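PDB 3HUL: homoserine kinase from Listeria monocytogenes, which probably catalyses the ATP-dependent phosphorylation of L-homoserine to O-phospho-L-homoserine, a late step of threonine biosynthesis. Local coordinates for residues A12-G17 with E208-D213; F18-L23 with W135-K140; L27-D32 with L74-D79; T55-E60 with A91-G96; A228-V233 with T265-L270. All coordinates share one frame; numbering follows the deposited sequence.

Contacts 2 and 3 lie in one mixed sheet of the N-terminal half. Strands 21-25 and 27-36 follow each other in the chain, yet the contact centres are about 24 Å apart. Contact 4 joins helices 57-65 and 88-103, packed on the face of the sheet at contact 3, with centres about 11 Å apart. Contact 1 brings the loop after strand 3-12 to the end of helix 203-210 and so bridges the two halves. It adjoins contact 2, about 11 Å between centres. Contacts 2, 3 and 4 all fall within the loop that contact 1 closes. Contact 5 follows in the C-terminal region, about 36 Å from contact 4 between centres. A Glu211-Arg231 salt bridge connects it to contact 1.

Contact 1: residues A12-G17 with E208-D213; sequences ANLGPG and EMMERD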
# COMPACT_ATOMS: atom_id res chain seq x y z
N ALA A 12 -1.75 -0.20 -22.81
CA ALA A 12 -2.91 -0.83 -22.21
C ALA A 12 -2.79 -2.34 -22.34
O ALA A 12 -1.86 -2.84 -22.97
CB ALA A 12 -4.17 -0.32 -22.88
N ASN A 13 -3.72 -3.07 -21.72
CA ASN A 13 -3.79 -4.51 -21.87
C ASN A 13 -2.52 -5.11 -21.27
O ASN A 13 -1.93 -6.03 -21.83
CB ASN A 13 -3.99 -4.88 -23.36
CG ASN A 13 -4.23 -6.38 -23.59
OD1 ASN A 13 -3.90 -6.93 -24.65
ND2 ASN A 13 -4.81 -7.04 -22.60
N LEU A 14 -2.10 -4.54 -20.14
CA LEU A 14 -0.93 -4.99 -19.39
C LEU A 14 -1.14 -6.42 -18.90
O LEU A 14 -2.01 -6.67 -18.07
CB LEU A 14 -0.66 -4.10 -18.18
CG LEU A 14 0.39 -2.97 -18.16
CD1 LEU A 14 0.74 -2.67 -16.69
CD2 LEU A 14 1.66 -3.31 -18.93
N GLY A 15 -0.35 -7.35 -19.44
CA GLY A 15 -0.54 -8.76 -19.18
C GLY A 15 -1.94 -9.25 -19.54
O GLY A 15 -2.51 -8.82 -20.55
N PRO A 16 -2.51 -10.12 -18.69
CA PRO A 16 -3.87 -10.51 -18.93
C PRO A 16 -4.86 -9.49 -18.37
O PRO A 16 -6.05 -9.79 -18.29
CB PRO A 16 -3.98 -11.86 -18.21
CG PRO A 16 -2.61 -12.14 -17.65
CD PRO A 16 -2.00 -10.79 -17.49
N GLY A 17 -4.39 -8.28 -18.04
CA GLY A 17 -5.31 -7.18 -17.68
C GLY A 17 -6.06 -6.58 -18.86
O GLY A 17 -6.12 -5.35 -19.03
N GLU A 208 6.70 -12.00 -15.09
CA GLU A 208 6.33 -13.36 -15.44
C GLU A 208 4.83 -13.52 -15.76
O GLU A 208 4.46 -14.21 -16.72
CB GLU A 208 6.73 -14.26 -14.27
CG GLU A 208 6.70 -15.76 -14.55
CD GLU A 208 7.54 -16.55 -13.53
OE1 GLU A 208 8.10 -15.92 -12.58
OE2 GLU A 208 7.64 -17.79 -13.68
N MET A 209 3.97 -12.91 -14.95
CA MET A 209 2.53 -12.95 -15.22
C MET A 209 2.20 -12.10 -16.46
O MET A 209 1.41 -12.48 -17.29
CB MET A 209 1.71 -12.47 -13.99
CG MET A 209 1.91 -13.30 -12.68
SD MET A 209 1.39 -15.05 -12.76
CE MET A 209 2.91 -15.88 -13.17
N MET A 210 2.84 -10.95 -16.55
CA MET A 210 2.59 -10.01 -17.61
C MET A 210 2.85 -10.63 -19.01
O MET A 210 2.19 -10.24 -19.97
CB MET A 210 3.44 -8.78 -17.36
CG MET A 210 3.13 -7.58 -18.21
SD MET A 210 4.34 -6.23 -17.95
CE MET A 210 4.54 -6.26 -16.20
N GLU A 211 3.77 -11.59 -19.11
CA GLU A 211 4.13 -12.22 -20.40
C GLU A 211 3.14 -13.28 -20.90
O GLU A 211 3.20 -13.67 -22.06
CB GLU A 211 5.55 -12.80 -20.36
CG GLU A 211 6.62 -11.72 -20.35
CD GLU A 211 8.03 -12.24 -20.56
OE1 GLU A 211 8.38 -13.36 -20.12
OE2 GLU A 211 8.82 -11.48 -21.16
N ARG A 212 2.24 -13.76 -20.04
CA ARG A 212 1.21 -14.71 -20.48
C ARG A 212 0.01 -14.00 -21.15
O ARG A 212 -0.46 -12.95 -20.67
CB ARG A 212 0.80 -15.60 -19.32
CG ARG A 212 2.00 -16.08 -18.52
CD ARG A 212 1.94 -17.55 -18.19
NE ARG A 212 3.11 -17.95 -17.39
CZ ARG A 212 3.47 -19.21 -17.14
NH1 ARG A 212 2.76 -20.23 -17.63
NH2 ARG A 212 4.54 -19.45 -16.40
N ASP A 213 -0.47 -14.52 -22.27
CA ASP A 213 -1.54 -13.81 -23.02
C ASP A 213 -2.95 -14.15 -22.51
O ASP A 213 -3.60 -13.31 -21.87
CB ASP A 213 -1.39 -14.01 -24.54
CG ASP A 213 -1.41 -15.48 -24.97
OD1 ASP A 213 -1.78 -16.37 -24.15
OD2 ASP A 213 -1.06 -15.75 -26.16
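This is a backbone-led packing contact without direct hydrogen bonds. It sets the loop between strands 3-12 and 21-25 against the C-terminal end of helix 203-210. Gly15 comes closest, with its CA 3.7 Å from Met210 CA. Its CA also lies 3.2 Å from Met210 O in a CH...O contact with an angle of 146° at the hydrogen. Glycine suits the site: a CB here would come very near Met210 CA and collide with Pro16 CD. The positive phi of 56° also favours glycine.

The loop makes a type II' beta turn from Leu14 to Gly17, closed by Gly17 N to Leu14 O at 2.9 Å. Gly15 and Pro16 occupy its two central positions. The pyrrolidine ring of Pro16 meets carbonyl oxygens rather than side chains. Its CD is 3.8 Å from Met209 O, and its CG is 3.8 Å from Arg212 O. Met209 O also accepts the backbone N-H of Arg212. In the GHMP kinase fold this places an N-terminal loop against a helix of the C-terminal region.

The Met210 side chain has CG anti to the backbone N (chi1 -169°) and runs parallel to the Leu14 side chain. Its CG is 3.7 Å from Gly15 N, while its SD meets Leu14 CD2 at 4.1 Å. Phe254 of strand 251-255 touches both side chains. Met209 turns instead to helix 181-198 and to Phe146 of the second subunit. Pro16 O accepts a hydrogen bond from Trp215 NE1.

Contact 2: residues F18-L23 with W135-K140; sequences FDSCGL and WVVGAK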
# COMPACT_ATOMS: atom_id res chain seq x y z
N PHE A 18 -6.66 -7.46 -19.67
CA PHE A 18 -7.36 -7.08 -20.89
C PHE A 18 -8.49 -6.09 -20.64
O PHE A 18 -9.36 -6.33 -19.79
CB PHE A 18 -7.85 -8.31 -21.65
CG PHE A 18 -8.28 -8.01 -23.06
CD1 PHE A 18 -7.32 -7.90 -24.08
CD2 PHE A 18 -9.62 -7.81 -23.37
CE1 PHE A 18 -7.71 -7.60 -25.40
CE2 PHE A 18 -10.02 -7.50 -24.68
CZ PHE A 18 -9.07 -7.41 -25.70
N ASP A 19 -8.47 -4.97 -21.37
CA ASP A 19 -9.45 -3.90 -21.15
C ASP A 19 -9.51 -3.42 -19.67
O ASP A 19 -10.56 -2.93 -19.19
CB ASP A 19 -10.85 -4.29 -21.65
CG ASP A 19 -11.00 -4.20 -23.18
OD1 ASP A 19 -10.03 -3.81 -23.89
OD2 ASP A 19 -12.10 -4.52 -23.67
N SER A 20 -8.40 -3.56 -18.96
CA SER A 20 -8.39 -3.27 -17.54
C SER A 20 -7.19 -2.47 -17.05
O SER A 20 -7.36 -1.41 -16.43
CB SER A 20 -8.55 -4.57 -16.75
OG SER A 20 -8.51 -4.28 -15.36
N CYS A 21 -5.99 -2.99 -17.30
CA CYS A 21 -4.78 -2.36 -16.77
C CYS A 21 -4.03 -1.57 -17.84
O CYS A 21 -3.85 -2.03 -18.99
CB CYS A 21 -3.85 -3.43 -16.16
SG CYS A 21 -4.62 -4.40 -14.81
N GLY A 22 -3.57 -0.39 -17.46
CA GLY A 22 -2.82 0.45 -18.37
C GLY A 22 -1.98 1.44 -17.61
O GLY A 22 -2.21 1.68 -16.42
N LEU A 23 -1.06 2.06 -18.32
CA LEU A 23 0.07 2.76 -17.71
C LEU A 23 0.45 3.92 -18.61
O LEU A 23 0.63 3.72 -19.82
CB LEU A 23 1.25 1.76 -17.54
CG LEU A 23 2.60 2.17 -16.92
CD1 LEU A 23 2.44 2.61 -15.46
CD2 LEU A 23 3.56 1.01 -16.98
N TRP A 135 -0.39 4.24 -13.16
CA TRP A 135 -0.92 2.89 -13.45
C TRP A 135 -2.37 2.85 -12.96
O TRP A 135 -2.65 3.19 -11.80
CB TRP A 135 -0.03 1.81 -12.81
CG TRP A 135 -0.61 0.43 -12.79
CD1 TRP A 135 -1.29 -0.20 -13.79
CD2 TRP A 135 -0.55 -0.50 -11.69
NE1 TRP A 135 -1.67 -1.46 -13.38
CE2 TRP A 135 -1.23 -1.66 -12.10
CE3 TRP A 135 0.04 -0.46 -10.42
CZ2 TRP A 135 -1.35 -2.80 -11.28
CZ3 TRP A 135 -0.10 -1.58 -9.59
CH2 TRP A 135 -0.80 -2.73 -10.02
N VAL A 136 -3.28 2.50 -13.88
CA VAL A 136 -4.70 2.40 -13.53
C VAL A 136 -5.21 0.99 -13.77
O VAL A 136 -4.97 0.41 -14.83
CB VAL A 136 -5.59 3.39 -14.31
CG1 VAL A 136 -7.10 3.36 -13.76
CG2 VAL A 136 -5.02 4.77 -14.18
N VAL A 137 -5.86 0.43 -12.74
CA VAL A 137 -6.60 -0.82 -12.88
C VAL A 137 -8.07 -0.44 -13.00
O VAL A 137 -8.62 0.24 -12.12
CB VAL A 137 -6.39 -1.77 -11.67
CG1 VAL A 137 -7.29 -3.03 -11.77
CG2 VAL A 137 -4.94 -2.13 -11.52
N GLY A 138 -8.71 -0.89 -14.07
CA GLY A 138 -10.04 -0.41 -14.42
C GLY A 138 -11.01 -1.49 -14.79
O GLY A 138 -10.62 -2.63 -15.12
N ALA A 139 -12.28 -1.14 -14.73
CA ALA A 139 -13.36 -2.00 -15.25
C ALA A 139 -14.48 -1.12 -15.83
O ALA A 139 -14.93 -0.14 -15.23
CB ALA A 139 -13.88 -2.93 -14.17
N LYS A 140 -14.87 -1.46 -17.04
CA LYS A 140 -15.97 -0.78 -17.71
C LYS A 140 -17.08 -1.80 -17.78
O LYS A 140 -16.91 -2.84 -18.42
CB LYS A 140 -15.54 -0.30 -19.10
CG LYS A 140 -16.59 0.59 -19.77
CD LYS A 140 -16.01 1.40 -20.89
CE LYS A 140 -17.12 2.24 -21.52
NZ LYS A 140 -18.03 1.37 -22.28
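Strands 21-25 and 135-141 pair antiparallel here, inside the mixed sheet of the GHMP kinase fold. Gly22 and Val136 form a hydrogen-bonded pair. Gly22 N gives to Val136 O at 3.1 Å, and Val136 N gives to Gly22 O at 2.9 Å. Both donors approach nearly along the C=O axis, and the second bond is the straighter, with 168° at the hydrogen. On the outer edges, backbone bonds join Cys21 to Leu14, Trp135 to His150 and Val137 to Val148.

Next to this pair, Ser20 bonds to Gly138. Gly138 N reaches Ser20 O at 2.8 Å, but the bond is bent, and the donor stands above the carbonyl plane. Ser20 OG, anti to its backbone N, donates to Gly138 O at 2.7 Å in the carbonyl plane. So Ser20 satisfies both the N-H and the C=O of Gly138. Ser20 OG also lies in hydrogen-bonding contact with Asn192 OD1 of the second subunit, but its single proton cannot fully serve both.

Cys21, Leu23, Trp135 and Val137 share one sheet face. Leu23 CD1 packs on Trp135 CB, and Cys21 SG meets Val137 CG2 at 4.0 Å. Ile195 of helix 181-198 touches Cys21, Trp135 and Val137. Phe152 meets the Trp135 ring edge-to-face. Gly22 O lies in the plane of the indole, at its edge and 3.4 Å from Trp135 CD1. The buried Trp135 NE1 has no hydrogen-bond partner in the model; Cys21 CB lies 4.0 Å from it.

Contact 3: residues L27-D32 with L74-D79; sequences LYLTLD and LVMTCD
Met76 lies between Leu29 and Leu31 on the sheet face it shares with them. Leu31 CD2 presses on Met76 CG at 3.3 Å, tighter than usual for two carbons. Leu31 runs parallel to Met76, whereas Leu29 comes at a slant and sets its CD1 3.4 Å from Met76 SD. The Met76 chain bends at chi2 and chi3. Next along this face, Leu29 CB meets Cys78 SG at 3.9 Å.

Regular antiparallel pairing holds these groups in register. Thr30 and Thr77 exchange two backbone bonds, with Thr30 N to Thr77 O at 2.6 Å. Asp32 and Val75 form the next hydrogen-bonded pair. Past the end of strand 72-78, the Asp79 side chain replaces a backbone acceptor. Its OD1 takes the N-H of Tyr28 at 2.9 Å through the syn lone pair, almost straight at 173°. Asp79 N returns a bond to Tyr28 O.

On the face of Thr30 and Asp32, Asp32 OD2 is hydrogen-bonded to Ser2 OG. In this GHMP kinase sheet, strand 27-36 also pairs with strand 3-12. Helix 88-103 covers the leucine face, where Ala92 touches Leu29 and Ala95 touches Leu31.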
# COMPACT_ATOMS: atom_id res chain seq x y z
N LEU A 27 5.65 10.03 -23.40
CA LEU A 27 5.56 10.58 -24.76
C LEU A 27 4.28 11.37 -24.74
O LEU A 27 3.36 11.02 -23.99
CB LEU A 27 5.49 9.48 -25.82
CG LEU A 27 6.74 8.65 -26.12
CD1 LEU A 27 6.34 7.50 -27.05
CD2 LEU A 27 7.91 9.49 -26.73
N TYR A 28 4.22 12.45 -25.51
CA TYR A 28 3.15 13.44 -25.36
C TYR A 28 2.49 13.91 -26.64
O TYR A 28 3.12 13.99 -27.68
CB TYR A 28 3.62 14.67 -24.56
CG TYR A 28 4.31 14.28 -23.28
CD1 TYR A 28 3.57 13.89 -22.16
CD2 TYR A 28 5.70 14.27 -23.21
CE1 TYR A 28 4.20 13.52 -21.00
CE2 TYR A 28 6.34 13.90 -22.05
CZ TYR A 28 5.58 13.53 -20.95
OH TYR A 28 6.20 13.16 -19.80
N LEU A 29 1.20 14.17 -26.51
CA LEU A 29 0.43 14.91 -27.46
C LEU A 29 0.28 16.25 -26.79
O LEU A 29 -0.23 16.33 -25.66
CB LEU A 29 -0.92 14.23 -27.71
CG LEU A 29 -2.08 14.86 -28.51
CD1 LEU A 29 -1.68 16.06 -29.33
CD2 LEU A 29 -2.77 13.84 -29.39
N THR A 30 0.80 17.28 -27.46
CA THR A 30 0.74 18.66 -26.98
C THR A 30 -0.05 19.57 -27.93
O THR A 30 0.31 19.74 -29.11
CB THR A 30 2.15 19.26 -26.76
OG1 THR A 30 2.93 18.39 -25.91
CG2 THR A 30 2.03 20.64 -26.09
N LEU A 31 -1.11 20.18 -27.41
CA LEU A 31 -1.88 21.19 -28.14
C LEU A 31 -1.60 22.59 -27.63
O LEU A 31 -1.59 22.82 -26.42
CB LEU A 31 -3.38 20.93 -28.02
CG LEU A 31 -3.94 19.70 -28.71
CD1 LEU A 31 -5.38 19.50 -28.24
CD2 LEU A 31 -3.86 19.82 -30.22
N ASP A 32 -1.43 23.52 -28.57
CA ASP A 32 -1.26 24.95 -28.28
C ASP A 32 -2.45 25.68 -28.91
O ASP A 32 -2.53 25.80 -30.13
CB ASP A 32 0.09 25.41 -28.86
CG ASP A 32 0.47 26.85 -28.49
OD1 ASP A 32 1.68 27.18 -28.60
OD2 ASP A 32 -0.40 27.65 -28.10
N LEU A 74 -5.12 25.90 -33.93
CA LEU A 74 -4.37 25.16 -32.90
C LEU A 74 -3.06 24.70 -33.49
O LEU A 74 -2.96 24.57 -34.71
CB LEU A 74 -5.14 23.94 -32.39
CG LEU A 74 -6.60 24.14 -31.98
CD1 LEU A 74 -7.52 23.70 -33.10
CD2 LEU A 74 -6.94 23.38 -30.72
N VAL A 75 -2.07 24.48 -32.64
CA VAL A 75 -0.79 23.90 -33.03
C VAL A 75 -0.59 22.63 -32.21
O VAL A 75 -0.79 22.63 -30.99
CB VAL A 75 0.39 24.88 -32.76
CG1 VAL A 75 1.68 24.36 -33.40
CG2 VAL A 75 0.06 26.30 -33.25
N MET A 76 -0.18 21.55 -32.89
CA MET A 76 -0.07 20.21 -32.33
C MET A 76 1.35 19.67 -32.44
O MET A 76 1.89 19.60 -33.54
CB MET A 76 -1.02 19.24 -33.05
CG MET A 76 -1.74 18.23 -32.14
SD MET A 76 -1.88 16.51 -32.70
CE MET A 76 -2.97 16.63 -34.10
N THR A 77 1.94 19.31 -31.31
CA THR A 77 3.18 18.52 -31.26
C THR A 77 2.77 17.15 -30.72
O THR A 77 1.98 17.06 -29.78
CB THR A 77 4.23 19.18 -30.32
OG1 THR A 77 4.72 20.38 -30.91
CG2 THR A 77 5.41 18.27 -30.07
N CYS A 78 3.27 16.09 -31.34
CA CYS A 78 2.95 14.75 -30.89
C CYS A 78 4.05 13.79 -31.27
O CYS A 78 4.28 13.54 -32.46
CB CYS A 78 1.62 14.26 -31.46
SG CYS A 78 1.02 12.71 -30.69
N ASP A 79 4.74 13.27 -30.26
CA ASP A 79 5.76 12.26 -30.47
C ASP A 79 5.30 10.86 -30.05
O ASP A 79 6.10 9.94 -29.89
CB ASP A 79 7.13 12.68 -29.87
CG ASP A 79 7.15 12.72 -28.34
OD1 ASP A 79 6.09 12.92 -27.68
OD2 ASP A 79 8.26 12.58 -27.78

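Contact 4: residues T55-E60 with A91-G96; sequences TNVIIE and AAVVAG
Asn56 OD1 takes the backbone N-H of Ile58 at 2.9 Å, with an angle of 143° at the hydrogen. Among the residues of the two segments this is the one hydrogen bond to that oxygen. The donor lies in the plane of the amide carbonyl. Asn56 is the N-cap of helix 57-65, and its CG stands anti to the backbone N (chi1 -174°). Asn56 ND2 is held in turn by Pro51 O. Asn56 O accepts from Glu60 N as the first helical turn closes.

The capped turn presents Val57 and Ile58 to helix 88-103. Val57 CG1, anti to its backbone N, meets Ala92 CB at 3.8 Å and Val93 CG2 at 3.9 Å. Ile58 spreads its branches along the second helix. Ile58 CG1 comes 3.7 Å from Ala92 CB and also touches Ala92 O. Ile58 CG2 packs on the backbone of Gly96, 3.7 Å from Gly96 CA. Gly96 CA lies 3.3 Å from Ile58 O. A CB at Gly96 would clash with that oxygen, so glycine permits the close approach.

Both helices lie on the sheet in the N-terminal domain of the GHMP kinase fold. Leu31 of strand 27-36 touches Ile58 and Ala95. Ala91 of helix 88-103 is the last residue of the predicted ATP-binding stretch. No hydrogen bond crosses between the segments. Their association is mainly apolar, through aliphatic carbons of Val57, Ile58, Ala92 and Val93 and the bare backbone of Gly96. The polar cap lies within the first segment and its preceding loop, and makes no bond to the second helix.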
# COMPACT_ATOMS: atom_id res chain seq x y z
N THR A 55 -12.46 17.34 -38.84
CA THR A 55 -12.59 15.88 -38.88
C THR A 55 -11.50 15.18 -38.06
O THR A 55 -11.65 14.02 -37.69
CB THR A 55 -12.68 15.28 -40.33
OG1 THR A 55 -11.57 15.73 -41.13
CG2 THR A 55 -14.02 15.65 -41.01
N ASN A 56 -10.41 15.90 -37.77
CA ASN A 56 -9.45 15.44 -36.78
C ASN A 56 -10.18 14.98 -35.52
O ASN A 56 -11.11 15.66 -35.03
CB ASN A 56 -8.43 16.51 -36.43
CG ASN A 56 -7.34 15.98 -35.52
OD1 ASN A 56 -7.61 15.62 -34.37
ND2 ASN A 56 -6.12 15.90 -36.03
N VAL A 57 -9.76 13.82 -35.01
CA VAL A 57 -10.35 13.18 -33.83
C VAL A 57 -10.55 14.15 -32.65
O VAL A 57 -11.63 14.21 -32.04
CB VAL A 57 -9.51 11.91 -33.46
CG1 VAL A 57 -9.76 11.46 -32.04
CG2 VAL A 57 -9.78 10.77 -34.46
N ILE A 58 -9.50 14.92 -32.35
CA ILE A 58 -9.52 15.92 -31.27
C ILE A 58 -10.71 16.86 -31.40
O ILE A 58 -11.48 17.04 -30.45
CB ILE A 58 -8.20 16.74 -31.26
CG1 ILE A 58 -6.99 15.80 -31.19
CG2 ILE A 58 -8.21 17.76 -30.13
CD1 ILE A 58 -5.68 16.45 -31.40
N ILE A 59 -10.87 17.44 -32.58
CA ILE A 59 -11.95 18.40 -32.84
C ILE A 59 -13.35 17.75 -32.84
O ILE A 59 -14.27 18.28 -32.20
CB ILE A 59 -11.67 19.24 -34.13
CG1 ILE A 59 -10.30 19.92 -34.00
CG2 ILE A 59 -12.77 20.30 -34.35
CD1 ILE A 59 -9.67 20.38 -35.31
N GLU A 60 -13.51 16.60 -33.51
CA GLU A 60 -14.80 15.88 -33.48
C GLU A 60 -15.18 15.51 -32.07
O GLU A 60 -16.37 15.58 -31.69
CB GLU A 60 -14.78 14.57 -34.32
CG GLU A 60 -14.33 14.69 -35.78
CD GLU A 60 -14.71 13.47 -36.63
OE1 GLU A 60 -14.24 12.34 -36.33
OE2 GLU A 60 -15.50 13.64 -37.60
N ALA A 91 -4.97 9.36 -26.64
CA ALA A 91 -4.48 10.68 -26.25
C ALA A 91 -5.24 11.82 -26.98
O ALA A 91 -5.52 12.88 -26.36
CB ALA A 91 -2.98 10.82 -26.46
N ALA A 92 -5.58 11.58 -28.25
CA ALA A 92 -6.31 12.56 -29.06
C ALA A 92 -7.73 12.75 -28.53
O ALA A 92 -8.19 13.89 -28.39
CB ALA A 92 -6.28 12.20 -30.59
N VAL A 93 -8.40 11.65 -28.18
CA VAL A 93 -9.73 11.71 -27.59
C VAL A 93 -9.71 12.50 -26.25
O VAL A 93 -10.48 13.43 -26.05
CB VAL A 93 -10.31 10.30 -27.36
CG1 VAL A 93 -11.56 10.38 -26.46
CG2 VAL A 93 -10.62 9.58 -28.71
N VAL A 94 -8.79 12.13 -25.36
CA VAL A 94 -8.61 12.87 -24.11
C VAL A 94 -8.30 14.36 -24.36
O VAL A 94 -8.82 15.22 -23.69
CB VAL A 94 -7.52 12.20 -23.23
CG1 VAL A 94 -7.14 13.08 -22.01
CG2 VAL A 94 -7.99 10.81 -22.83
N ALA A 95 -7.45 14.66 -25.34
CA ALA A 95 -7.15 16.04 -25.69
C ALA A 95 -8.38 16.84 -26.15
O ALA A 95 -8.54 18.01 -25.80
CB ALA A 95 -6.06 16.08 -26.74
N GLY A 96 -9.27 16.19 -26.91
CA GLY A 96 -10.51 16.80 -27.35
C GLY A 96 -11.45 17.06 -26.21
O GLY A 96 -12.13 18.09 -26.16

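Contact 5: residues A228-V233 with T265-L270; sequences AQIRDV and TSLQTL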
# COMPACT_ATOMS: atom_id res chain seq x y z
N ALA A 228 10.81 -13.67 -28.50
CA ALA A 228 11.63 -14.63 -27.74
C ALA A 228 13.07 -14.15 -27.60
O ALA A 228 13.66 -14.26 -26.53
CB ALA A 228 11.58 -16.01 -28.38
N GLN A 229 13.61 -13.60 -28.69
CA GLN A 229 14.98 -13.12 -28.76
C GLN A 229 15.17 -11.87 -27.89
O GLN A 229 16.15 -11.74 -27.17
CB GLN A 229 15.35 -12.82 -30.22
CG GLN A 229 16.60 -11.98 -30.47
CD GLN A 229 16.64 -11.38 -31.87
OE1 GLN A 229 15.60 -11.02 -32.44
NE2 GLN A 229 17.83 -11.25 -32.44
N ILE A 230 14.21 -10.94 -27.98
CA ILE A 230 14.19 -9.74 -27.16
C ILE A 230 14.11 -10.13 -25.67
O ILE A 230 14.91 -9.64 -24.88
CB ILE A 230 13.04 -8.79 -27.57
CG1 ILE A 230 13.36 -8.15 -28.92
CG2 ILE A 230 12.78 -7.71 -26.47
CD1 ILE A 230 12.22 -7.34 -29.52
N ARG A 231 13.19 -11.02 -25.33
CA ARG A 231 13.10 -11.61 -23.98
C ARG A 231 14.41 -12.19 -23.47
O ARG A 231 14.87 -11.83 -22.38
CB ARG A 231 12.04 -12.72 -23.93
CG ARG A 231 10.72 -12.24 -23.47
CD ARG A 231 9.59 -13.26 -23.60
NE ARG A 231 8.34 -12.51 -23.61
CZ ARG A 231 7.19 -12.90 -24.15
NH1 ARG A 231 7.10 -14.07 -24.76
NH2 ARG A 231 6.13 -12.11 -24.08
N ASP A 232 14.99 -13.10 -24.25
CA ASP A 232 16.25 -13.77 -23.88
C ASP A 232 17.30 -12.77 -23.48
O ASP A 232 17.89 -12.87 -22.41
CB ASP A 232 16.79 -14.62 -25.04
CG ASP A 232 16.02 -15.90 -25.23
OD1 ASP A 232 15.24 -16.29 -24.34
OD2 ASP A 232 16.20 -16.53 -26.30
N VAL A 233 17.50 -11.78 -24.35
CA VAL A 233 18.50 -10.74 -24.15
C VAL A 233 18.22 -9.82 -22.96
O VAL A 233 19.10 -9.56 -22.14
CB VAL A 233 18.63 -9.89 -25.43
CG1 VAL A 233 19.46 -8.63 -25.17
CG2 VAL A 233 19.19 -10.78 -26.57
N THR A 265 21.06 0.40 -25.16
CA THR A 265 22.29 0.13 -25.92
C THR A 265 22.38 -1.32 -26.35
O THR A 265 22.51 -1.62 -27.53
CB THR A 265 23.55 0.59 -25.10
OG1 THR A 265 23.39 1.97 -24.82
CG2 THR A 265 24.88 0.39 -25.89
N SER A 266 22.26 -2.21 -25.38
CA SER A 266 22.23 -3.64 -25.63
C SER A 266 21.16 -4.12 -26.63
O SER A 266 21.42 -4.98 -27.50
CB SER A 266 22.02 -4.31 -24.29
OG SER A 266 22.35 -5.66 -24.36
N LEU A 267 19.94 -3.60 -26.51
CA LEU A 267 18.86 -4.05 -27.41
C LEU A 267 19.02 -3.47 -28.82
O LEU A 267 18.65 -4.10 -29.79
CB LEU A 267 17.48 -3.72 -26.84
CG LEU A 267 17.13 -4.57 -25.60
CD1 LEU A 267 16.13 -3.84 -24.72
CD2 LEU A 267 16.61 -5.96 -25.95
N GLN A 268 19.57 -2.25 -28.90
CA GLN A 268 19.98 -1.66 -30.16
C GLN A 268 20.97 -2.50 -30.98
O GLN A 268 21.05 -2.32 -32.18
CB GLN A 268 20.56 -0.26 -29.91
CG GLN A 268 19.46 0.76 -29.66
CD GLN A 268 19.93 2.10 -29.15
OE1 GLN A 268 21.05 2.25 -28.63
NE2 GLN A 268 19.07 3.09 -29.27
N THR A 269 21.69 -3.44 -30.35
CA THR A 269 22.64 -4.28 -31.10
C THR A 269 21.95 -5.38 -31.91
O THR A 269 22.59 -6.05 -32.71
CB THR A 269 23.74 -4.97 -30.24
OG1 THR A 269 23.15 -5.96 -29.40
CG2 THR A 269 24.55 -3.97 -29.41
N LEU A 270 20.65 -5.58 -31.67
CA LEU A 270 19.92 -6.64 -32.37
C LEU A 270 19.58 -6.26 -33.82
O LEU A 270 19.27 -7.12 -34.64
CB LEU A 270 18.65 -7.04 -31.59
CG LEU A 270 18.89 -7.56 -30.17
CD1 LEU A 270 17.55 -7.78 -29.43
CD2 LEU A 270 19.73 -8.85 -30.22
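Helices 227-235 and 260-268 pack side by side in the C-terminal domain of the GHMP kinase fold. They lie on its four-stranded antiparallel sheet. Contact is through side chains, as the nearest CA atoms, those of Ile230 and Leu267, are 7.4 Å apart. No hydrogen bond crosses.

The buried part faces the sheet and centres on Ile230 and Leu267. Leu267 has CG anti to the carbonyl carbon (chi1 -69°), which brings its end toward the first helix. Leu267 CD2 meets Val233 CG1 at 4.0 Å and Ile230 CG2 at 4.2 Å. The side chains of Val233 and Leu267 lie antiparallel, each running past the other. Ile230 CG1 also touches Leu270 CD1 at 4.2 Å. On the sheet side, Phe160 of strand 156-161 and Val253 of strand 251-255 touch both Ile230 and Leu267.

By contrast, Val233, Leu270, Gln229 and Ser266 are partly exposed. Val233 CG2 and Leu270 CD2 meet tip to tip at 4.2 Å. Ser266 OG has its hydrogen-bond partner in Gln237 NE2, and touches Val233 only lightly. Near the end of the helical segment, Ser266 O accepts from both Thr269 OG1 and Thr269 N.

Gln229 reaches across with an extended chain. Its OE1 is hydrogen-bonded to His226 ND1, while Gln229 NE2 points at the Leu270 methyl CD2, 3.8 Å away.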